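Local coordinates for protein Non-sulfated chondroitin lyase E66 (Autographa californica nucleopolyhedrovirus, PDB 3VSN) that cleaves non-sulfated chondroitin as a lyase of the occlusion-derived virus envelope and is essential for oral infection of the insect host, at residues Y44-K52 against S306-T314; G190-Y201 against S258-F269. All coordinates share one frame; numbering follows the deposited sequence. Where two conformers were deposited one is given.

Contact 1. Residues Y44-K52 against S306-T314; sequences YSFSQKAEK and SNVIGNFIT. With GOL (glycerol), chain X.
Q48 leaves the end of helix 29-48 and reaches along N311 and F312 of the facing loop. Its CB lies 4.1 Å from CE1 of the F312 ring, and CG and CD pass N311 O at 3.5 and 3.8 Å. Beyond CG the chain is extended (chi2 -176°), which carries the amide past the loop backbone until NE2 donates to N311 O at 3.1 Å. The bond is nearly straight, 166° at the hydrogen, and the acceptor lies in the plane of the Q48 amide. The backbone O of Q48 meets the edge of the F312 ring, 3.4 Å from CE1, while one face of that ring rests on I309 CA. In the alpha/alpha-toroid and beta-sandwich architecture of this lyase, the contact joins the C-terminal end of a toroid helix to the loop that runs from helix 276-284 to strand 318-322. N311 returns the grip, its ND2 donating to S47 O at 2.9 Å from above the carbonyl plane. V308 turns its CB toward the helix end, and its CG1 sits 3.4 Å from both S47 O and K52 NZ. The bend at the end of K52 (chi4 -78°) brings NZ to K49 O, where it donates at 2.7 Å; two waters accept from the same ammonium, one donating to N307 O, the other lying near N307 OD1.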
loop_
_atom_site.group_PDB
_atom_site.type_symbol
_atom_site.label_atom_id
_atom_site.label_comp_id
_atom_site.label_asym_id
_atom_site.label_seq_id
_atom_site.Cartn_x
_atom_site.Cartn_y
_atom_site.Cartn_z
ATOM N N TYR A 44 12.303 11.584 -13.317
ATOM C CA TYR A 44 11.014 10.944 -13.069
ATOM C C TYR A 44 11.158 9.461 -12.714
ATOM O O TYR A 44 10.569 8.988 -11.737
ATOM C CB TYR A 44 10.105 11.124 -14.287
ATOM C CG TYR A 44 8.787 10.398 -14.192
ATOM C CD1 TYR A 44 7.750 10.901 -13.411
ATOM C CD2 TYR A 44 8.575 9.210 -14.892
ATOM C CE1 TYR A 44 6.541 10.237 -13.325
ATOM C CE2 TYR A 44 7.369 8.541 -14.811
ATOM C CZ TYR A 44 6.358 9.062 -14.030
ATOM O OH TYR A 44 5.163 8.396 -13.950
ATOM N N SER A 45 11.945 8.738 -13.509
ATOM C CA SER A 45 12.181 7.310 -13.285
ATOM C C SER A 45 12.826 7.052 -11.925
ATOM O O SER A 45 12.420 6.148 -11.196
ATOM C CB SER A 45 13.058 6.734 -14.398
ATOM O OG SER A 45 13.266 5.346 -14.206
ATOM N N PHE A 46 13.825 7.867 -11.597
ATOM C CA PHE A 46 14.532 7.799 -10.324
ATOM C C PHE A 46 13.573 8.010 -9.148
ATOM O O PHE A 46 13.711 7.363 -8.111
ATOM C CB PHE A 46 15.637 8.857 -10.316
ATOM C CG PHE A 46 16.699 8.645 -9.272
ATOM C CD1 PHE A 46 17.440 7.462 -9.224
ATOM C CD2 PHE A 46 17.001 9.658 -8.369
ATOM C CE1 PHE A 46 18.437 7.289 -8.274
ATOM C CE2 PHE A 46 17.999 9.492 -7.418
ATOM C CZ PHE A 46 18.718 8.306 -7.371
ATOM N N SER A 47 12.591 8.895 -9.323
ATOM C CA SER A 47 11.581 9.148 -8.283
ATOM C C SER A 47 10.692 7.928 -8.010
ATOM O O SER A 47 10.068 7.838 -6.953
ATOM C CB SER A 47 10.735 10.394 -8.609
ATOM O OG SER A 47 9.726 10.124 -9.571
ATOM N N GLN A 48 10.657 6.990 -8.956
ATOM C CA GLN A 48 9.893 5.750 -8.816
ATOM C C GLN A 48 10.719 4.600 -8.245
ATOM O O GLN A 48 10.158 3.624 -7.748
ATOM C CB GLN A 48 9.325 5.312 -10.167
ATOM C CG GLN A 48 8.305 6.260 -10.773
ATOM C CD GLN A 48 7.715 5.717 -12.060
ATOM O OE1 GLN A 48 8.331 4.893 -12.743
ATOM N NE2 GLN A 48 6.513 6.170 -12.397
ATOM N N LYS A 49 12.044 4.719 -8.329
ATOM C CA LYS A 49 12.956 3.630 -7.976
ATOM C C LYS A 49 13.085 3.469 -6.463
ATOM O O LYS A 49 13.498 4.398 -5.767
ATOM C CB LYS A 49 14.334 3.866 -8.612
ATOM C CG LYS A 49 15.305 2.706 -8.449
ATOM C CD LYS A 49 16.648 3.009 -9.104
ATOM C CE LYS A 49 17.497 1.750 -9.205
ATOM N NZ LYS A 49 18.841 2.048 -9.781
ATOM N N ALA A 50 12.742 2.280 -5.972
ATOM C CA ALA A 50 12.719 2.000 -4.533
ATOM C C ALA A 50 14.103 2.068 -3.879
ATOM O O ALA A 50 14.268 2.705 -2.839
ATOM C CB ALA A 50 12.061 0.650 -4.262
ATOM N N GLU A 51 15.087 1.417 -4.496
ATOM C CA GLU A 51 16.445 1.357 -3.950
ATOM C C GLU A 51 17.329 2.403 -4.622
ATOM O O GLU A 51 17.639 2.296 -5.814
ATOM C CB GLU A 51 17.026 -0.054 -4.119
ATOM C CG GLU A 51 16.229 -1.125 -3.381
ATOM C CD GLU A 51 16.510 -2.546 -3.848
ATOM O OE1 GLU A 51 17.255 -2.751 -4.835
ATOM O OE2 GLU A 51 15.964 -3.474 -3.220
ATOM N N LYS A 52 17.717 3.422 -3.858
ATOM C CA LYS A 52 18.491 4.543 -4.397
ATOM C C LYS A 52 19.102 5.417 -3.309
ATOM O O LYS A 52 18.719 5.329 -2.141
ATOM C CB LYS A 52 17.624 5.409 -5.327
ATOM C CG LYS A 52 16.381 6.018 -4.684
ATOM C CD LYS A 52 15.765 7.064 -5.600
ATOM C CE LYS A 52 14.600 7.787 -4.941
ATOM N NZ LYS A 52 13.361 6.964 -4.938
ATOM N N SER A 306 5.325 4.850 1.771
ATOM C CA SER A 306 6.313 4.467 0.772
ATOM C C SER A 306 6.823 5.750 0.133
ATOM O O SER A 306 6.027 6.600 -0.278
ATOM C CB SER A 306 5.688 3.569 -0.297
ATOM O OG SER A 306 6.531 3.481 -1.441
ATOM N N ASN A 307 8.142 5.901 0.047
ATOM C CA ASN A 307 8.703 7.118 -0.535
ATOM C C ASN A 307 8.704 7.140 -2.072
ATOM O O ASN A 307 9.202 8.092 -2.676
ATOM C CB ASN A 307 10.089 7.452 0.057
ATOM C CG ASN A 307 11.143 6.403 -0.255
ATOM O OD1 ASN A 307 10.952 5.526 -1.100
ATOM N ND2 ASN A 307 12.277 6.496 0.431
ATOM N N VAL A 308 8.140 6.102 -2.695
ATOM C CA VAL A 308 8.027 6.051 -4.166
ATOM C C VAL A 308 6.598 5.918 -4.724
ATOM O O VAL A 308 6.322 6.401 -5.824
ATOM C CB VAL A 308 8.936 4.968 -4.811
ATOM C CG1 VAL A 308 10.405 5.332 -4.656
ATOM C CG2 VAL A 308 8.650 3.582 -4.243
ATOM N N ILE A 309 5.700 5.268 -3.982
ATOM C CA ILE A 309 4.356 4.966 -4.506
ATOM C C ILE A 309 3.607 6.210 -5.001
ATOM O O ILE A 309 2.825 6.130 -5.945
ATOM C CB ILE A 309 3.498 4.150 -3.505
ATOM C CG1 ILE A 309 2.398 3.373 -4.247
ATOM C CG2 ILE A 309 2.925 5.051 -2.417
ATOM C CD1 ILE A 309 1.751 2.262 -3.440
ATOM N N GLY A 310 3.865 7.356 -4.373
ATOM C CA GLY A 310 3.225 8.610 -4.768
ATOM C C GLY A 310 3.626 9.077 -6.161
ATOM O O GLY A 310 2.924 9.879 -6.779
ATOM N N ASN A 311 4.756 8.562 -6.651
ATOM C CA ASN A 311 5.296 8.929 -7.962
ATOM C C ASN A 311 4.981 7.916 -9.064
ATOM O O ASN A 311 5.393 8.099 -10.213
ATOM C CB ASN A 311 6.817 9.137 -7.868
ATOM C CG ASN A 311 7.202 10.161 -6.819
ATOM O OD1 ASN A 311 6.549 11.191 -6.680
ATOM N ND2 ASN A 311 8.268 9.882 -6.075
ATOM N N PHE A 312 4.256 6.855 -8.720
ATOM C CA PHE A 312 3.974 5.787 -9.684
ATOM C C PHE A 312 2.972 6.210 -10.755
ATOM O O PHE A 312 3.133 5.875 -11.935
ATOM C CB PHE A 312 3.459 4.524 -8.983
ATOM C CG PHE A 312 4.518 3.739 -8.247
ATOM C CD1 PHE A 312 5.858 4.134 -8.240
ATOM C CD2 PHE A 312 4.170 2.570 -7.586
ATOM C CE1 PHE A 312 6.815 3.385 -7.564
ATOM C CE2 PHE A 312 5.119 1.816 -6.915
ATOM C CZ PHE A 312 6.444 2.228 -6.898
ATOM N N ILE A 313 1.933 6.924 -10.325
ATOM C CA ILE A 313 0.823 7.327 -11.183
ATOM C C ILE A 313 0.333 8.723 -10.797
ATOM O O ILE A 313 0.731 9.263 -9.762
ATOM C CB ILE A 313 -0.366 6.337 -11.094
ATOM C CG1 ILE A 313 -0.928 6.283 -9.666
ATOM C CG2 ILE A 313 0.043 4.948 -11.571
ATOM C CD1 ILE A 313 -2.274 5.600 -9.563
ATOM N N THR A 314 -0.510 9.308 -11.646
ATOM C CA THR A 314 -1.301 10.472 -11.272
ATOM C C THR A 314 -2.602 9.940 -10.684
ATOM O O THR A 314 -3.348 9.224 -11.360
ATOM C CB THR A 314 -1.593 11.393 -12.473
ATOM O OG1 THR A 314 -0.361 11.914 -12.982
ATOM C CG2 THR A 314 -2.494 12.564 -12.058
HETATM C C1 GOL X . 2.224 10.672 -14.547
HETATM O O1 GOL X . 1.082 10.558 -15.417
HETATM C C2 GOL X . 2.156 9.545 -13.527
HETATM O O2 GOL X . 2.190 8.295 -14.234
HETATM C C3 GOL X . 3.318 9.576 -12.532
HETATM O O3 GOL X . 3.122 10.485 -11.441
HETATM O O HOH W 1 11.560 8.816 -4.007
HETATM O O HOH W 2 13.505 5.536 -2.557
#

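Contact 2. Residues G190-Y201 against S258-F269; sequences GNSMRMGVPYTY and SYFTFAYYTYYF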
loop_
_atom_site.group_PDB
_atom_site.type_symbol
_atom_site.label_atom_id
_atom_site.label_comp_id
_atom_site.label_asym_id
_atom_site.label_seq_id
_atom_site.Cartn_x
_atom_site.Cartn_y
_atom_site.Cartn_z
ATOM N N GLY A 190 11.556 -10.528 -9.386
ATOM C CA GLY A 190 12.038 -9.156 -9.176
ATOM C C GLY A 190 13.456 -8.919 -9.670
ATOM O O GLY A 190 13.745 -7.885 -10.283
ATOM N N ASN A 191 14.337 -9.882 -9.395
ATOM C CA ASN A 191 15.720 -9.839 -9.869
ATOM C C ASN A 191 15.798 -9.715 -11.389
ATOM O O ASN A 191 16.517 -8.864 -11.908
ATOM C CB ASN A 191 16.498 -11.076 -9.403
ATOM C CG ASN A 191 16.680 -11.135 -7.893
ATOM O OD1 ASN A 191 16.695 -10.114 -7.204
ATOM N ND2 ASN A 191 16.829 -12.345 -7.372
ATOM N N SER A 192 15.041 -10.554 -12.094
ATOM C CA SER A 192 15.060 -10.569 -13.559
ATOM C C SER A 192 14.502 -9.278 -14.161
ATOM O O SER A 192 14.976 -8.820 -15.199
ATOM C CB SER A 192 14.335 -11.804 -14.115
ATOM O OG SER A 192 12.925 -11.649 -14.109
ATOM N N MET A 193 13.509 -8.686 -13.500
ATOM C CA MET A 193 12.943 -7.417 -13.964
ATOM C C MET A 193 13.972 -6.284 -13.939
ATOM O O MET A 193 14.000 -5.451 -14.844
ATOM C CB MET A 193 11.686 -7.050 -13.168
ATOM C CG MET A 193 10.512 -7.979 -13.446
ATOM S SD MET A 193 8.951 -7.409 -12.748
ATOM C CE MET A 193 9.063 -8.056 -11.087
ATOM N N ARG A 194 14.816 -6.273 -12.909
ATOM C CA ARG A 194 15.922 -5.320 -12.805
ATOM C C ARG A 194 16.958 -5.563 -13.902
ATOM O O ARG A 194 17.333 -4.638 -14.620
ATOM C CB ARG A 194 16.599 -5.412 -11.429
ATOM C CG ARG A 194 15.709 -5.066 -10.241
ATOM C CD ARG A 194 15.372 -3.579 -10.163
ATOM N NE ARG A 194 16.524 -2.749 -9.804
ATOM C CZ ARG A 194 16.969 -2.567 -8.562
ATOM N NH1 ARG A 194 16.367 -3.161 -7.539
ATOM N NH2 ARG A 194 18.020 -1.790 -8.340
ATOM N N MET A 195 17.387 -6.818 -14.033
ATOM C CA MET A 195 18.451 -7.225 -14.963
ATOM C C MET A 195 18.152 -6.951 -16.435
ATOM O O MET A 195 19.045 -6.575 -17.194
ATOM C CB MET A 195 18.751 -8.713 -14.793
ATOM C CG MET A 195 19.350 -9.084 -13.450
ATOM S SD MET A 195 19.068 -10.819 -13.051
ATOM C CE MET A 195 20.168 -11.650 -14.196
ATOM N N GLY A 196 16.902 -7.152 -16.838
ATOM C CA GLY A 196 16.523 -7.018 -18.243
ATOM C C GLY A 196 16.720 -5.633 -18.830
ATOM O O GLY A 196 16.952 -5.498 -20.031
ATOM N N VAL A 197 16.625 -4.604 -17.987
ATOM C CA VAL A 197 16.735 -3.217 -18.447
ATOM C C VAL A 197 18.157 -2.860 -18.932
ATOM O O VAL A 197 18.317 -2.444 -20.084
ATOM C CB VAL A 197 16.212 -2.205 -17.394
ATOM C CG1 VAL A 197 16.410 -0.774 -17.874
ATOM C CG2 VAL A 197 14.740 -2.459 -17.086
ATOM N N PRO A 198 19.187 -3.016 -18.067
ATOM C CA PRO A 198 20.544 -2.774 -18.572
ATOM C C PRO A 198 21.011 -3.821 -19.584
ATOM O O PRO A 198 21.809 -3.494 -20.467
ATOM C CB PRO A 198 21.414 -2.814 -17.309
ATOM C CG PRO A 198 20.610 -3.567 -16.304
ATOM C CD PRO A 198 19.185 -3.214 -16.605
ATOM N N TYR A 199 20.524 -5.057 -19.471
ATOM C CA TYR A 199 20.867 -6.068 -20.474
ATOM C C TYR A 199 20.398 -5.656 -21.869
ATOM O O TYR A 199 21.181 -5.703 -22.823
ATOM C CB TYR A 199 20.339 -7.469 -20.136
ATOM C CG TYR A 199 20.585 -8.443 -21.275
ATOM C CD1 TYR A 199 21.845 -9.012 -21.469
ATOM C CD2 TYR A 199 19.574 -8.757 -22.185
ATOM C CE1 TYR A 199 22.084 -9.880 -22.523
ATOM C CE2 TYR A 199 19.802 -9.629 -23.239
ATOM C CZ TYR A 199 21.058 -10.188 -23.399
ATOM O OH TYR A 199 21.293 -11.051 -24.441
ATOM N N THR A 200 19.128 -5.270 -21.986
ATOM C CA THR A 200 18.577 -4.822 -23.266
ATOM C C THR A 200 19.397 -3.667 -23.845
ATOM O O THR A 200 19.723 -3.669 -25.038
ATOM C CB THR A 200 17.094 -4.417 -23.143
ATOM O OG1 THR A 200 16.324 -5.559 -22.760
ATOM C CG2 THR A 200 16.555 -3.888 -24.468
ATOM N N TYR A 201 19.733 -2.695 -22.998
ATOM C CA TYR A 201 20.576 -1.581 -23.417
ATOM C C TYR A 201 21.955 -2.046 -23.905
ATOM O O TYR A 201 22.449 -1.549 -24.921
ATOM C CB TYR A 201 20.710 -0.527 -22.311
ATOM C CG TYR A 201 21.591 0.642 -22.708
ATOM C CD1 TYR A 201 21.257 1.459 -23.791
ATOM C CD2 TYR A 201 22.766 0.920 -22.011
ATOM C CE1 TYR A 201 22.068 2.522 -24.162
ATOM C CE2 TYR A 201 23.580 1.980 -22.373
ATOM C CZ TYR A 201 23.233 2.771 -23.448
ATOM O OH TYR A 201 24.047 3.822 -23.792
ATOM N N SER A 258 9.989 -3.114 -8.092
ATOM C CA SER A 258 10.359 -3.200 -9.501
ATOM C C SER A 258 9.518 -2.310 -10.414
ATOM O O SER A 258 9.728 -2.289 -11.629
ATOM C CB SER A 258 10.357 -4.659 -9.973
ATOM O OG SER A 258 11.440 -5.372 -9.393
ATOM N N TYR A 259 8.603 -1.538 -9.824
ATOM C CA TYR A 259 7.720 -0.666 -10.611
ATOM C C TYR A 259 8.442 0.229 -11.623
ATOM O O TYR A 259 7.966 0.388 -12.749
ATOM C CB TYR A 259 6.813 0.190 -9.719
ATOM C CG TYR A 259 5.683 0.855 -10.479
ATOM C CD1 TYR A 259 5.862 2.099 -11.093
ATOM C CD2 TYR A 259 4.436 0.241 -10.589
ATOM C CE1 TYR A 259 4.833 2.706 -11.797
ATOM C CE2 TYR A 259 3.399 0.843 -11.288
ATOM C CZ TYR A 259 3.604 2.073 -11.888
ATOM O OH TYR A 259 2.581 2.673 -12.582
ATOM N N PHE A 260 9.572 0.815 -11.227
ATOM C CA PHE A 260 10.280 1.756 -12.099
ATOM C C PHE A 260 10.734 1.120 -13.422
ATOM O O PHE A 260 10.895 1.820 -14.420
ATOM C CB PHE A 260 11.457 2.425 -11.372
ATOM C CG PHE A 260 12.720 1.611 -11.375
ATOM C CD1 PHE A 260 12.892 0.570 -10.472
ATOM C CD2 PHE A 260 13.741 1.889 -12.281
ATOM C CE1 PHE A 260 14.057 -0.186 -10.475
ATOM C CE2 PHE A 260 14.907 1.135 -12.290
ATOM C CZ PHE A 260 15.063 0.096 -11.385
ATOM N N THR A 261 10.928 -0.200 -13.428
ATOM C CA THR A 261 11.351 -0.907 -14.642
ATOM C C THR A 261 10.255 -0.966 -15.710
ATOM O O THR A 261 10.555 -1.113 -16.896
ATOM C CB THR A 261 11.824 -2.353 -14.365
ATOM O OG1 THR A 261 10.703 -3.176 -14.012
ATOM C CG2 THR A 261 12.878 -2.399 -13.259
ATOM N N PHE A 262 8.992 -0.853 -15.291
ATOM C CA PHE A 262 7.869 -1.072 -16.206
ATOM C C PHE A 262 7.880 -0.119 -17.396
ATOM O O PHE A 262 7.629 -0.540 -18.526
ATOM C CB PHE A 262 6.512 -1.013 -15.485
ATOM C CG PHE A 262 6.347 -2.037 -14.386
ATOM C CD1 PHE A 262 7.103 -3.208 -14.362
ATOM C CD2 PHE A 262 5.399 -1.837 -13.387
ATOM C CE1 PHE A 262 6.939 -4.138 -13.347
ATOM C CE2 PHE A 262 5.226 -2.770 -12.375
ATOM C CZ PHE A 262 5.996 -3.920 -12.353
ATOM N N ALA A 263 8.189 1.153 -17.136
ATOM C CA ALA A 263 8.281 2.174 -18.186
ATOM C C ALA A 263 9.326 1.825 -19.252
ATOM O O ALA A 263 9.142 2.140 -20.431
ATOM C CB ALA A 263 8.576 3.539 -17.580
ATOM N N TYR A 264 10.414 1.180 -18.832
ATOM C CA TYR A 264 11.476 0.753 -19.750
ATOM C C TYR A 264 10.993 -0.352 -20.688
ATOM O O TYR A 264 11.167 -0.257 -21.904
ATOM C CB TYR A 264 12.719 0.295 -18.978
ATOM C CG TYR A 264 13.395 1.405 -18.210
ATOM C CD1 TYR A 264 14.424 2.148 -18.784
ATOM C CD2 TYR A 264 12.996 1.723 -16.910
ATOM C CE1 TYR A 264 15.045 3.171 -18.083
ATOM C CE2 TYR A 264 13.609 2.746 -16.203
ATOM C CZ TYR A 264 14.630 3.467 -16.794
ATOM O OH TYR A 264 15.240 4.483 -16.094
ATOM N N TYR A 265 10.377 -1.387 -20.118
ATOM C CA TYR A 265 9.852 -2.504 -20.907
ATOM C C TYR A 265 8.747 -2.087 -21.874
ATOM O O TYR A 265 8.670 -2.596 -22.997
ATOM C CB TYR A 265 9.387 -3.646 -20.001
ATOM C CG TYR A 265 10.527 -4.337 -19.292
ATOM C CD1 TYR A 265 11.500 -5.037 -20.010
ATOM C CD2 TYR A 265 10.644 -4.285 -17.904
ATOM C CE1 TYR A 265 12.555 -5.664 -19.365
ATOM C CE2 TYR A 265 11.693 -4.913 -17.249
ATOM C CZ TYR A 265 12.643 -5.600 -17.986
ATOM O OH TYR A 265 13.686 -6.222 -17.338
ATOM N N THR A 266 7.906 -1.151 -21.436
ATOM C CA THR A 266 6.876 -0.574 -22.297
ATOM C C THR A 266 7.513 0.206 -23.455
ATOM O O THR A 266 7.049 0.113 -24.597
ATOM C CB THR A 266 5.886 0.291 -21.485
ATOM O OG1 THR A 266 5.172 -0.553 -20.574
ATOM C CG2 THR A 266 4.877 0.989 -22.396
ATOM N N TYR A 267 8.582 0.949 -23.166
ATOM C CA TYR A 267 9.325 1.644 -24.215
ATOM C C TYR A 267 9.981 0.649 -25.175
ATOM O O TYR A 267 9.839 0.776 -26.394
ATOM C CB TYR A 267 10.387 2.595 -23.642
ATOM C CG TYR A 267 11.116 3.353 -24.735
ATOM C CD1 TYR A 267 12.170 2.763 -25.437
ATOM C CD2 TYR A 267 10.729 4.641 -25.095
ATOM C CE1 TYR A 267 12.819 3.436 -26.458
ATOM C CE2 TYR A 267 11.379 5.323 -26.114
ATOM C CZ TYR A 267 12.423 4.715 -26.788
ATOM O OH TYR A 267 13.075 5.382 -27.796
ATOM N N TYR A 268 10.697 -0.326 -24.614
ATOM C CA TYR A 268 11.419 -1.341 -25.382
ATOM C C TYR A 268 10.518 -2.188 -26.282
ATOM O O TYR A 268 10.802 -2.357 -27.474
ATOM C CB TYR A 268 12.142 -2.313 -24.446
ATOM C CG TYR A 268 13.395 -1.833 -23.740
ATOM C CD1 TYR A 268 14.284 -0.936 -24.337
ATOM C CD2 TYR A 268 13.721 -2.341 -22.483
ATOM C CE1 TYR A 268 15.443 -0.533 -23.681
ATOM C CE2 TYR A 268 14.870 -1.944 -21.821
ATOM C CZ TYR A 268 15.727 -1.042 -22.421
ATOM O OH TYR A 268 16.870 -0.668 -21.751
ATOM N N PHE A 269 9.448 -2.734 -25.703
ATOM C CA PHE A 269 8.696 -3.807 -26.355
ATOM C C PHE A 269 7.209 -3.524 -26.609
ATOM O O PHE A 269 6.487 -4.391 -27.102
ATOM C CB PHE A 269 8.899 -5.134 -25.604
ATOM C CG PHE A 269 10.348 -5.477 -25.359
ATOM C CD1 PHE A 269 11.236 -5.624 -26.426
ATOM C CD2 PHE A 269 10.827 -5.653 -24.065
ATOM C CE1 PHE A 269 12.569 -5.930 -26.205
ATOM C CE2 PHE A 269 12.161 -5.966 -23.838
ATOM C CZ PHE A 269 13.033 -6.103 -24.911
HETATM O O HOH W 3 13.803 -5.052 -7.540
#
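Y268 lays one ring face against T200 while its hydroxyl reaches the backbone of the same helix. The two side chains come from opposite directions, and T200 CG2 stands over the ring centre, 3.4 Å from the centroid and 5° off the normal, a CH-pi contact. This methyl is anti to the backbone N of T200, leaving OG1 to donate to G196 O. One turn back, V197 crosses Y264 at about a right angle and sets CG1 over its face, 4.0 Å from the centroid, with CG2 against Y265. The Y265 ring instead comes in edge-on to the backbone, its OH only 3.1 Å from G196 CA, where the absence of a side chain leaves it a place. M193 SD meets the edge of the F262 ring, 3.9 Å from CE1, a Met-aromatic contact, and the R194 guanidinium stands 72° from the plane of F260, whose edge faces NE, while NE is salt-bridged to E146. Helical segments 190-201 and 262-269 of the toroid cross at 46°, and N191, a catalytic proton acceptor, lies on the first. Both phenols donate to helix carbonyls: Y265 OH to M193 O at 2.6 Å and Y268 OH to V197 O at 2.8 Å. V197 O also takes Y201 N from the other face of its plane. Two tyrosine hydroxyls buried in an aromatic interface are thus satisfied by backbone oxygens.

Contact 2 is a buried helix-helix interface within the toroid, whereas contact 1 is only partly buried and lies nearer the centre of the chain, where a helix end meets a loop. Their chemistry follows: aromatic faces, methyl groups and phenol hydroxyls in the former, amides, a lysine and bridging waters in the latter. Along the chain, contact 2 is nested inside the loop that contact 1 closes. The two touch directly. E51 of 44-52 forms a salt bridge with R194 of 190-201, which E146 holds as well, and S45 OG probably hydrogen-bonds Y264 OH. Stacking of Y259 on F312 ties segment 258-269 to 306-314.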